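Long-range contacts in mandalate racemase/muconate lactonizing enzyme (PDB 4E4U), which is a putative mandelate racemase/muconate lactonizing enzyme of the enolase superfamily, probably an isomerase, whose substrate and reaction are not established: residues 24-29 with 95-100; 65-70 with 102-107. All coordinates share one frame; numbering follows the deposited sequence.

Contact 1. Residues 24-29 with 95-100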
loop_
_atom_site.group_PDB
_atom_site.type_symbol
_atom_site.label_atom_id
_atom_site.label_comp_id
_atom_site.label_asym_id
_atom_site.label_seq_id
_atom_site.Cartn_x
_atom_site.Cartn_y
_atom_site.Cartn_z
ATOM N N ILE A 24 -26.006 20.610 30.023
ATOM C CA ILE A 24 -26.285 21.828 29.277
ATOM C C ILE A 24 -27.483 21.624 28.365
ATOM O O ILE A 24 -27.384 20.913 27.360
ATOM C CB ILE A 24 -25.074 22.240 28.415
ATOM C CG1 ILE A 24 -23.813 22.369 29.272
ATOM C CG2 ILE A 24 -25.365 23.542 27.691
ATOM C CD1 ILE A 24 -22.539 22.552 28.455
ATOM N N PHE A 25 -28.609 22.249 28.702
ATOM C CA PHE A 25 -29.820 22.113 27.897
ATOM C C PHE A 25 -30.122 23.393 27.139
ATOM O O PHE A 25 -29.860 24.491 27.631
ATOM C CB PHE A 25 -31.029 21.759 28.773
ATOM C CG PHE A 25 -30.869 20.483 29.551
ATOM C CD1 PHE A 25 -30.691 19.268 28.902
ATOM C CD2 PHE A 25 -30.923 20.495 30.940
ATOM C CE1 PHE A 25 -30.551 18.092 29.625
ATOM C CE2 PHE A 25 -30.791 19.326 31.661
ATOM C CZ PHE A 25 -30.598 18.123 31.007
ATOM N N VAL A 26 -30.690 23.248 25.947
ATOM C CA VAL A 26 -31.206 24.393 25.208
ATOM C C VAL A 26 -32.675 24.163 24.867
ATOM O O VAL A 26 -33.083 23.037 24.550
ATOM C CB VAL A 26 -30.389 24.658 23.922
ATOM C CG1 VAL A 26 -28.993 25.159 24.278
ATOM C CG2 VAL A 26 -30.316 23.403 23.049
ATOM N N LYS A 27 -33.472 25.222 24.971
ATOM C CA LYS A 27 -34.880 25.172 24.590
ATOM C C LYS A 27 -35.143 26.186 23.487
ATOM O O LYS A 27 -34.831 27.368 23.633
ATOM C CB LYS A 27 -35.787 25.428 25.799
ATOM C CG LYS A 27 -35.813 24.276 26.794
ATOM C CD LYS A 27 -36.724 24.562 27.993
ATOM C CE LYS A 27 -38.190 24.681 27.590
ATOM N NZ LYS A 27 -39.077 24.969 28.745
ATOM N N LEU A 28 -35.689 25.710 22.370
ATOM C CA LEU A 28 -36.020 26.569 21.240
ATOM C C LEU A 28 -37.519 26.726 21.128
ATOM O O LEU A 28 -38.272 25.792 21.410
ATOM C CB LEU A 28 -35.510 25.955 19.939
ATOM C CG LEU A 28 -34.023 25.631 19.867
ATOM C CD1 LEU A 28 -33.685 25.063 18.497
ATOM C CD2 LEU A 28 -33.210 26.883 20.157
ATOM N N LYS A 29 -37.964 27.902 20.704
ATOM C CA LYS A 29 -39.377 28.092 20.412
ATOM C C LYS A 29 -39.538 28.651 19.006
ATOM O O LYS A 29 -38.716 29.453 18.543
ATOM C CB LYS A 29 -40.045 29.007 21.443
ATOM C CG LYS A 29 -41.556 28.815 21.541
ATOM C CD LYS A 29 -42.145 29.524 22.753
ATOM C CE LYS A 29 -43.531 28.978 23.089
ATOM N NZ LYS A 29 -44.553 30.055 23.186
ATOM N N SER A 95 -24.942 20.440 17.956
ATOM C CA SER A 95 -25.638 19.177 18.210
ATOM C C SER A 95 -26.902 19.426 19.029
ATOM O O SER A 95 -27.964 18.873 18.739
ATOM C CB SER A 95 -24.750 18.206 18.981
ATOM O OG SER A 95 -23.594 17.856 18.255
ATOM N N GLY A 96 -26.780 20.255 20.062
ATOM C CA GLY A 96 -27.910 20.559 20.921
ATOM C C GLY A 96 -28.974 21.333 20.175
ATOM O O GLY A 96 -30.163 21.041 20.288
ATOM N N LEU A 97 -28.550 22.341 19.415
ATOM C CA LEU A 97 -29.499 23.140 18.646
ATOM C C LEU A 97 -30.205 22.290 17.595
ATOM O O LEU A 97 -31.417 22.404 17.404
ATOM C CB LEU A 97 -28.794 24.320 17.983
ATOM C CG LEU A 97 -28.131 25.357 18.896
ATOM C CD1 LEU A 97 -27.386 26.391 18.064
ATOM C CD2 LEU A 97 -29.158 26.023 19.798
ATOM N N GLU A 98 -29.447 21.427 16.924
ATOM C CA GLU A 98 -29.997 20.613 15.850
ATOM C C GLU A 98 -30.995 19.582 16.381
ATOM O O GLU A 98 -32.052 19.361 15.781
ATOM C CB GLU A 98 -28.862 19.944 15.068
ATOM C CG GLU A 98 -29.289 19.266 13.772
ATOM C CD GLU A 98 -29.476 17.774 13.935
ATOM O OE1 GLU A 98 -29.687 17.337 15.087
ATOM O OE2 GLU A 98 -29.418 17.036 12.921
ATOM N N MET A 99 -30.685 18.946 17.507
ATOM C CA MET A 99 -31.609 17.932 18.009
ATOM C C MET A 99 -32.894 18.586 18.524
ATOM O O MET A 99 -33.971 17.996 18.433
ATOM C CB MET A 99 -30.963 17.012 19.057
ATOM C CG MET A 99 -30.755 17.651 20.422
ATOM S SD MET A 99 -30.055 16.513 21.643
ATOM C CE MET A 99 -28.384 16.305 21.023
ATOM N N ALA A 100 -32.787 19.817 19.034
ATOM C CA ALA A 100 -33.971 20.591 19.415
ATOM C C ALA A 100 -34.810 20.904 18.178
ATOM O O ALA A 100 -36.036 20.874 18.230
ATOM C CB ALA A 100 -33.581 21.864 20.144
#
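L28 and A100 make the closest side-chain approach here: the CD1 methyl of L28 lies 3.6 Å from CB of A100, and L28 CG follows closely behind it. The other methyl branch of L28 turns to L97, where CD2 of L28 and CD2 of L97 are 4.2 Å apart and the two side chains cross at about a right angle. L97 also reaches V26, since the same CD2 of L97 stands 4.3 Å from V26 CG2. In L97, CG anti to the carbonyl carbon (chi1 -62°) together with an extended chi2 carries CD2 toward the strand.

The second kind of contact sets methyl groups against helix backbone. CG2 of V26 rests 3.6 Å from the carbonyl O of G96, and L28 CD1 sits 3.7 Å from the carbonyl O of L97. G96 has no side chain, so V26 meets the helix main chain directly; the CA atoms of V26 and G96 are 6.6 Å apart, as are those of L28 and A100. The G96 carbonyl O also accepts the routine helical bond from A100 N.

The segments belong to strand 22-30, the middle strand of the three-stranded antiparallel sheet, and to helix 88-109, within the N-terminal capping domain of the enolase superfamily. The axes of segments 24-29 and 95-100 come within 8.4 Å, at a crossing angle of -42°. Alternate strand residues V26 and L28 point to the helix while F25 and K27 point away. I54 and F58 of helix 47-61 also pack on V26 and L28 respectively, and V57 of that helix touches L97. At the helix's far side, E98 accepts hydrogen bonds from the backbone N of L289 and L290.

Contact 2. Residues 65-70 with 102-107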
loop_
_atom_site.group_PDB
_atom_site.type_symbol
_atom_site.label_atom_id
_atom_site.label_comp_id
_atom_site.label_asym_id
_atom_site.label_seq_id
_atom_site.Cartn_x
_atom_site.Cartn_y
_atom_site.Cartn_z
ATOM N N ARG A 65 -34.413 31.094 11.422
ATOM C CA ARG A 65 -34.308 30.065 10.388
ATOM C C ARG A 65 -35.342 28.955 10.595
ATOM O O ARG A 65 -35.836 28.740 11.706
ATOM C CB ARG A 65 -32.899 29.457 10.367
ATOM C CG ARG A 65 -31.792 30.454 10.069
ATOM C CD ARG A 65 -31.867 30.999 8.652
ATOM N NE ARG A 65 -30.852 32.029 8.451
ATOM C CZ ARG A 65 -30.704 32.734 7.335
ATOM N NH1 ARG A 65 -31.498 32.518 6.297
ATOM N NH2 ARG A 65 -29.753 33.656 7.259
ATOM N N ASP A 66 -35.660 28.244 9.521
ATOM C CA ASP A 66 -36.604 27.133 9.576
ATOM C C ASP A 66 -35.953 25.940 10.283
ATOM O O ASP A 66 -34.877 25.502 9.881
ATOM C CB ASP A 66 -36.980 26.754 8.140
ATOM C CG ASP A 66 -38.153 25.798 8.057
ATOM O OD1 ASP A 66 -38.274 24.897 8.915
ATOM O OD2 ASP A 66 -38.957 25.947 7.110
ATOM N N PRO A 67 -36.605 25.393 11.327
ATOM C CA PRO A 67 -36.014 24.235 12.017
ATOM C C PRO A 67 -35.814 23.006 11.128
ATOM O O PRO A 67 -34.994 22.149 11.466
ATOM C CB PRO A 67 -37.035 23.921 13.120
ATOM C CG PRO A 67 -38.317 24.513 12.634
ATOM C CD PRO A 67 -37.908 25.767 11.910
ATOM N N HIS A 68 -36.544 22.905 10.019
ATOM C CA HIS A 68 -36.347 21.770 9.116
ATOM C C HIS A 68 -34.993 21.783 8.413
ATOM O O HIS A 68 -34.559 20.766 7.877
ATOM C CB HIS A 68 -37.460 21.702 8.067
ATOM C CG HIS A 68 -38.802 21.383 8.639
ATOM N ND1 HIS A 68 -39.633 22.346 9.166
ATOM C CD2 HIS A 68 -39.457 20.203 8.776
ATOM C CE1 HIS A 68 -40.742 21.774 9.607
ATOM N NE2 HIS A 68 -40.658 20.476 9.380
ATOM N N HIS A 69 -34.324 22.929 8.414
ATOM C CA HIS A 69 -33.131 23.099 7.597
ATOM C C HIS A 69 -31.861 22.717 8.353
ATOM O O HIS A 69 -30.981 23.550 8.601
ATOM C CB HIS A 69 -33.095 24.518 7.023
ATOM C CG HIS A 69 -34.260 24.811 6.128
ATOM N ND1 HIS A 69 -34.509 26.055 5.604
ATOM C CD2 HIS A 69 -35.258 24.004 5.693
ATOM C CE1 HIS A 69 -35.606 26.007 4.869
ATOM N NE2 HIS A 69 -36.083 24.774 4.905
ATOM N N VAL A 70 -31.768 21.436 8.691
ATOM C CA VAL A 70 -30.697 20.939 9.541
ATOM C C VAL A 70 -29.366 20.777 8.796
ATOM O O VAL A 70 -28.307 20.905 9.408
ATOM C CB VAL A 70 -31.103 19.632 10.286
ATOM C CG1 VAL A 70 -32.238 19.914 11.282
ATOM C CG2 VAL A 70 -31.501 18.532 9.309
ATOM N N TRP A 102 -34.945 18.904 15.544
ATOM C CA TRP A 102 -35.623 17.634 15.264
ATOM C C TRP A 102 -36.828 17.404 16.176
ATOM O O TRP A 102 -37.852 16.878 15.738
ATOM C CB TRP A 102 -34.658 16.445 15.332
ATOM C CG TRP A 102 -33.868 16.267 14.063
ATOM C CD1 TRP A 102 -32.556 16.576 13.863
ATOM C CD2 TRP A 102 -34.364 15.776 12.815
ATOM N NE1 TRP A 102 -32.193 16.285 12.567
ATOM C CE2 TRP A 102 -33.289 15.792 11.895
ATOM C CE3 TRP A 102 -35.605 15.301 12.371
ATOM C CZ2 TRP A 102 -33.421 15.360 10.575
ATOM C CZ3 TRP A 102 -35.739 14.877 11.061
ATOM C CH2 TRP A 102 -34.654 14.908 10.180
ATOM N N ASP A 103 -36.698 17.783 17.444
ATOM C CA ASP A 103 -37.808 17.699 18.387
ATOM C C ASP A 103 -39.008 18.464 17.810
ATOM O O ASP A 103 -40.136 17.956 17.796
ATOM C CB ASP A 103 -37.366 18.287 19.733
ATOM C CG ASP A 103 -38.258 17.875 20.892
ATOM O OD1 ASP A 103 -38.961 16.839 20.814
ATOM O OD2 ASP A 103 -38.244 18.597 21.911
ATOM N N ILE A 104 -38.756 19.679 17.326
ATOM C CA ILE A 104 -39.782 20.498 16.677
ATOM C C ILE A 104 -40.320 19.888 15.373
ATOM O O ILE A 104 -41.531 19.856 15.154
ATOM C CB ILE A 104 -39.251 21.933 16.451
ATOM C CG1 ILE A 104 -39.151 22.654 17.793
ATOM C CG2 ILE A 104 -40.132 22.709 15.477
ATOM C CD1 ILE A 104 -38.241 23.849 17.763
ATOM N N ILE A 105 -39.426 19.384 14.528
ATOM C CA ILE A 105 -39.831 18.732 13.285
ATOM C C ILE A 105 -40.795 17.575 13.581
ATOM O O ILE A 105 -41.850 17.455 12.950
ATOM C CB ILE A 105 -38.596 18.208 12.494
ATOM C CG1 ILE A 105 -37.696 19.362 12.031
ATOM C CG2 ILE A 105 -39.025 17.357 11.304
ATOM C CD1 ILE A 105 -36.372 18.885 11.432
ATOM N N GLY A 106 -40.435 16.738 14.552
ATOM C CA GLY A 106 -41.271 15.609 14.928
ATOM C C GLY A 106 -42.608 16.044 15.507
ATOM O O GLY A 106 -43.658 15.469 15.194
ATOM N N LYS A 107 -42.588 17.070 16.351
ATOM C CA LYS A 107 -43.841 17.558 16.920
ATOM C C LYS A 107 -44.756 18.110 15.831
ATOM O O LYS A 107 -45.966 17.878 15.851
ATOM C CB LYS A 107 -43.579 18.611 17.992
ATOM C CG LYS A 107 -43.025 18.034 19.291
ATOM C CD LYS A 107 -42.837 19.121 20.339
ATOM C CE LYS A 107 -42.087 18.582 21.543
ATOM N NZ LYS A 107 -41.919 19.630 22.589
HETATM O O HOH W 1 -42.353 18.367 10.244
#
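I105 meets the imidazole of H68 from over one face, its CG1 lying 4.1 Å from the ring centroid and 23° off the ring normal, a CH-pi contact. The methylene, placed by CG1 standing anti to the carbonyl carbon (chi1 -64°), is offset toward the rim, nearest CD2, and I105 CG2 touches CD2 as well. An extended chi2 then carries I105 CD1 to 3.5 Å from the carbonyl O of P67 and against CA of H68. Within the helix the same methyl lies 3.8 Å above the W102 ring plane, toward its rim. P67 CG packs on I104 CG2 at 3.8 Å, the side chains crossing at about a right angle. V70 in turn approaches the indole of W102 obliquely: CG1 makes an off-centre CH-pi contact with the five-membered ring, 30° off its normal, while CG2 lies 3.9 Å from CZ2.

No direct hydrogen bond joins the segments, but one water links H68 NE2 to the backbone O of I105, donating to the latter at 2.9 Å. The 65-70 segment leads into helix 70-79 of the N-terminal capping domain and packs against helix 88-109. A type I turn from D66 to H69 shapes it, with H69 at the N-cap position.

Behind the imidazole, D66 OD1 accepts from H68 ND1 at 2.9 Å, through its syn lone pair and in the plane of the ring, and from the backbone N of H68 on the anti side, tilted out of the carboxylate plane, also at 2.9 Å, closing an Asx turn. The backbone bond helps hold the carboxylate; the ND1 bond and the in-plane water would restrain rotation of the ring and keep its face toward I105. Farther out, H69 NE2 is hydrogen-bonded to E115 of a second subunit, whose L116 packs on W102.

Overall arrangement
Both contacts use helix 88-109, and their centres lie 11 Å apart. Contact 1 engages its earlier part with the sheet, contact 2 its later part with the segment leading into helix 70-79. They meet where L28 CB packs on I104 CD1 and E98 CG on V70 CG1. All touching residues are buried in both, yet their settings differ: no other subunit touches contact 1, whose centre is about 17 Å from that of the chain, whereas contact 2, about 23 Å out, adjoins a second subunit. The chemistry follows suit, purely aliphatic and backbone packing in contact 1, against CH-pi contacts to two aromatic rings, a bridging water and a histidine-carboxylate pair in contact 2.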